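Local coordinates for protein Hep_Hag family (Burkholderia pseudomallei, PDB 3S6L) that forms a YadA-like head domain of the trimeric autotransporter adhesin BoaA and probably helps the bacterium attach to host cells, at residues Ser114-Ala118 and Pro119-Ala123; Phe138-Arg141 and Gly142-Arg145. All blocks are in the same frame, centred on the assembly; numbering follows the deposited sequence.

Interaction 1 (Ser114-Ala118 and Pro119-Ala123); sequences STAAA and PNSAA
Ser121 and Ala118 meet across the turn that joins two faces of a left-handed beta-roll coil, and the serine shows how a small side chain can serve such a turn. Ser121 CB lies 3.4 Å from Ala118 O. With chi1 at 66°, OG is held between the backbone N and the carbonyl carbon of its own residue, which swings it back over the turn, and it donates a hydrogen bond of 2.7 Å to Ala118 O. The hydroxyl comes in at a C=O...O angle of 128° and is tilted 31° from the carbonyl plane. Ser121 OG also touches carbon, with Ala116 CB 3.9 Å away. The backbone closes the same type II beta turn, Ala118 to Ser121, by a weak bond from Ser121 N to Ala118 O (3.4 Å), so one carbonyl takes two donors from one residue and the shorter comes from the side chain. Pro119 and Asn120 occupy the corner positions, the latter with the positive phi that a type II turn places there.

Beyond the turn the two strands face each other through methyl groups. Ala116 CB and Ala123 CB pack at 4.2 Å, and Ala123 CB also reaches Thr115 O at 3.4 Å. Ser114 CB adds a looser contact with the same methyl, while its hydroxyl bonds to Gly111 O. Side chains this small are consistent with the close approach of the two walls here. Strand 115-116 lies between 101-102 and 129-130 in one sheet; strand 122-124 runs parallel to 108-110 and 135-137, between them, in a second, and Ala109 and Ala130 of the adjoining coils touch the methyl-lined interior.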
loop_
_atom_site.group_PDB
_atom_site.type_symbol
_atom_site.label_atom_id
_atom_site.label_comp_id
_atom_site.label_asym_id
_atom_site.label_seq_id
_atom_site.Cartn_x
_atom_site.Cartn_y
_atom_site.Cartn_z
ATOM N N SER A 114 4.900 -5.294 -10.040
ATOM C CA SER A 114 4.920 -6.570 -9.329
ATOM C C SER A 114 3.664 -7.339 -9.741
ATOM O O SER A 114 2.657 -6.726 -10.083
ATOM C CB SER A 114 4.904 -6.367 -7.818
ATOM O OG SER A 114 3.720 -5.640 -7.440
ATOM N N THR A 115 3.732 -8.666 -9.700
ATOM C CA THR A 115 2.624 -9.531 -10.121
ATOM C C THR A 115 2.454 -10.637 -9.065
ATOM O O THR A 115 3.365 -11.439 -8.837
ATOM C CB THR A 115 2.866 -10.180 -11.543
ATOM O OG1 THR A 115 3.093 -9.153 -12.532
ATOM C CG2 THR A 115 1.656 -11.073 -11.995
ATOM N N ALA A 116 1.324 -10.631 -8.382
ATOM C CA ALA A 116 0.994 -11.707 -7.450
ATOM C C ALA A 116 -0.086 -12.523 -8.122
ATOM O O ALA A 116 -1.283 -12.173 -8.064
ATOM C CB ALA A 116 0.525 -11.179 -6.114
ATOM N N ALA A 117 0.354 -13.606 -8.766
ATOM C CA ALA A 117 -0.497 -14.329 -9.681
ATOM C C ALA A 117 -1.150 -15.557 -9.052
ATOM O O ALA A 117 -2.271 -15.892 -9.388
ATOM C CB ALA A 117 0.296 -14.707 -10.960
ATOM N N ALA A 118 -0.434 -16.234 -8.155
ATOM C CA ALA A 118 -0.893 -17.504 -7.579
ATOM C C ALA A 118 -1.862 -17.215 -6.426
ATOM O O ALA A 118 -1.749 -16.162 -5.819
ATOM C CB ALA A 118 0.297 -18.330 -7.099
ATOM N N PRO A 119 -2.816 -18.131 -6.130
ATOM C CA PRO A 119 -3.733 -17.903 -4.990
ATOM C C PRO A 119 -2.956 -17.760 -3.698
ATOM O O PRO A 119 -1.985 -18.489 -3.497
ATOM C CB PRO A 119 -4.555 -19.193 -4.925
ATOM C CG PRO A 119 -3.740 -20.223 -5.771
ATOM C CD PRO A 119 -3.128 -19.382 -6.847
ATOM N N ASN A 120 -3.355 -16.810 -2.849
ATOM C CA ASN A 120 -2.805 -16.685 -1.512
ATOM C C ASN A 120 -1.312 -16.327 -1.480
ATOM O O ASN A 120 -0.602 -16.630 -0.501
ATOM C CB ASN A 120 -3.077 -17.974 -0.699
ATOM C CG ASN A 120 -3.158 -17.715 0.801
ATOM O OD1 ASN A 120 -3.772 -16.719 1.251
ATOM N ND2 ASN A 120 -2.539 -18.610 1.593
ATOM N N SER A 121 -0.852 -15.675 -2.550
ATOM C CA SER A 121 0.548 -15.303 -2.673
ATOM C C SER A 121 0.734 -13.828 -2.495
ATOM O O SER A 121 -0.251 -13.075 -2.509
ATOM C CB SER A 121 1.104 -15.699 -4.026
ATOM O OG SER A 121 0.492 -14.955 -5.063
ATOM N N ALA A 122 1.994 -13.425 -2.313
ATOM C CA ALA A 122 2.366 -12.032 -2.278
ATOM C C ALA A 122 3.643 -11.759 -3.047
ATOM O O ALA A 122 4.594 -12.551 -3.015
ATOM C CB ALA A 122 2.503 -11.522 -0.810
ATOM N N ALA A 123 3.667 -10.608 -3.705
ATOM C CA ALA A 123 4.842 -10.166 -4.440
ATOM C C ALA A 123 5.258 -8.852 -3.828
ATOM O O ALA A 123 4.451 -7.904 -3.812
ATOM C CB ALA A 123 4.509 -9.996 -5.921
#

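Interaction 2 (Phe138-Arg141 and Gly142-Arg145); sequences FGSR and GHER. With ZN (zinc ion), chain S.
A type II beta turn from Ser140 to His143 forms the tip of the hairpin-like loop that leads from strand 135-137, the last strand of its sheet within this chain of the YadA-like head, to strand 146-148, and this tip carries a zinc ion. His143 N donates to Ser140 O at 2.8 Å; the return bond, Ser140 N to His143 O, is weak. At the corner, Gly142 has a positive phi. Its N-H is taken by Glu144, whose chain bends at chi2 (82°) to fold the carboxylate back toward the turn, where OE2 accepts the bond at 2.9 Å from Gly142 N, from above the carboxylate plane.

The His143 ring extends past the turn. Arg141 O sits at the ring edge, close to its plane and 3.4 Å from His143 CD2, while Ser140 OG lies obliquely to the ring, 3.6 Å from His143 CD2. NE2 points outward and binds the zinc ion at 2.1 Å.

At the base of the loop, contacts with the other subunits join those within the chain. Phe138 packs on Leu147 of the second subunit and Val136 of the third, and Arg145 NE bonds to the backbone O of Asn120 of the third subunit. Within its own chain Arg145 NH1 hydrogen-bonds to Ser128 OG, and NH2 to Ala126 O. Arg145 runs extended from CG to NE, laying its aliphatic part along the Phe138 carbonyl, with CD 3.3 Å from Phe138 O. NH1 of Arg145 then donates to Phe138 O at 2.7 Å, the oxygen lying near the guanidinium plane although the nitrogen stands 52° out of the carbonyl plane.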
loop_
_atom_site.group_PDB
_atom_site.type_symbol
_atom_site.label_atom_id
_atom_site.label_comp_id
_atom_site.label_asym_id
_atom_site.label_seq_id
_atom_site.Cartn_x
_atom_site.Cartn_y
_atom_site.Cartn_z
ATOM N N PHE A 138 10.136 -12.098 -3.124
ATOM C CA PHE A 138 10.853 -10.832 -3.054
ATOM C C PHE A 138 11.589 -10.492 -4.356
ATOM O O PHE A 138 12.488 -9.656 -4.375
ATOM C CB PHE A 138 11.802 -10.812 -1.832
ATOM C CG PHE A 138 11.086 -10.968 -0.531
ATOM C CD1 PHE A 138 10.564 -9.858 0.121
ATOM C CD2 PHE A 138 10.886 -12.236 0.027
ATOM C CE1 PHE A 138 9.888 -10.004 1.328
ATOM C CE2 PHE A 138 10.195 -12.391 1.234
ATOM C CZ PHE A 138 9.708 -11.284 1.884
ATOM N N GLY A 139 11.192 -11.123 -5.451
ATOM C CA GLY A 139 11.859 -10.876 -6.721
ATOM C C GLY A 139 11.388 -11.870 -7.756
ATOM O O GLY A 139 10.187 -12.086 -7.924
ATOM N N SER A 140 12.341 -12.487 -8.439
ATOM C CA SER A 140 12.043 -13.517 -9.413
ATOM C C SER A 140 13.362 -14.207 -9.649
ATOM O O SER A 140 14.390 -13.760 -9.125
ATOM C CB SER A 140 11.479 -12.923 -10.711
ATOM O OG SER A 140 12.408 -12.063 -11.337
ATOM N N ARG A 141 13.347 -15.281 -10.424
ATOM C CA ARG A 141 14.569 -16.069 -10.655
ATOM C C ARG A 141 15.679 -15.249 -11.318
ATOM O O ARG A 141 15.432 -14.554 -12.305
ATOM C CB ARG A 141 14.254 -17.310 -11.480
ATOM C CG ARG A 141 13.492 -18.373 -10.693
ATOM C CD ARG A 141 12.925 -19.434 -11.633
ATOM N NE ARG A 141 13.967 -20.102 -12.406
ATOM C CZ ARG A 141 14.515 -21.274 -12.074
ATOM N NH1 ARG A 141 14.125 -21.916 -10.973
ATOM N NH2 ARG A 141 15.448 -21.821 -12.859
ATOM N N GLY A 142 16.891 -15.318 -10.757
ATOM C CA GLY A 142 17.987 -14.463 -11.209
ATOM C C GLY A 142 17.851 -12.995 -10.791
ATOM O O GLY A 142 18.743 -12.190 -11.067
ATOM N N HIS A 143 16.746 -12.641 -10.127
ATOM C CA HIS A 143 16.571 -11.297 -9.558
ATOM C C HIS A 143 16.174 -11.416 -8.088
ATOM O O HIS A 143 15.142 -10.888 -7.664
ATOM C CB HIS A 143 15.488 -10.524 -10.322
ATOM C CG HIS A 143 15.798 -10.359 -11.770
ATOM N ND1 HIS A 143 16.408 -9.228 -12.272
ATOM C CD2 HIS A 143 15.626 -11.197 -12.821
ATOM C CE1 HIS A 143 16.588 -9.373 -13.571
ATOM N NE2 HIS A 143 16.111 -10.554 -13.931
ATOM N N GLU A 144 16.978 -12.125 -7.311
ATOM C CA GLU A 144 16.648 -12.372 -5.903
ATOM C C GLU A 144 16.991 -11.151 -5.051
ATOM O O GLU A 144 17.800 -10.320 -5.449
ATOM C CB GLU A 144 17.371 -13.632 -5.403
ATOM C CG GLU A 144 16.884 -14.942 -6.044
ATOM C CD GLU A 144 17.502 -15.238 -7.418
ATOM O OE1 GLU A 144 18.402 -14.481 -7.888
ATOM O OE2 GLU A 144 17.075 -16.261 -8.032
ATOM N N ARG A 145 16.347 -11.009 -3.896
ATOM C CA ARG A 145 16.701 -9.900 -3.001
ATOM C C ARG A 145 17.082 -10.447 -1.658
ATOM O O ARG A 145 16.506 -11.435 -1.224
ATOM C CB ARG A 145 15.561 -8.894 -2.867
ATOM C CG ARG A 145 15.387 -7.957 -4.107
ATOM C CD ARG A 145 14.313 -6.930 -3.775
ATOM N NE ARG A 145 13.994 -5.994 -4.839
ATOM C CZ ARG A 145 12.977 -6.152 -5.679
ATOM N NH1 ARG A 145 12.207 -7.226 -5.580
ATOM N NH2 ARG A 145 12.726 -5.242 -6.628
HETATM ZN ZN ZN S . 16.968 -11.041 -15.812
#

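In the fold
From the N terminus, the chain winds through successive coils of the roll before reaching interaction 1, a turn within a coil that carries it from the sheet of strand 115-116 to that of strand 122-124. One further coil, through strands 129-130 and 135-137, leads to interaction 2, where the winding gives way to an outgoing loop toward strand 146-148. The two contacts follow in series, neither nested nor crossed, with centres 14 Å apart and nearest atoms about 6 Å apart. Between chains the trimer brings the exit loop of one subunit against the coil turn of another.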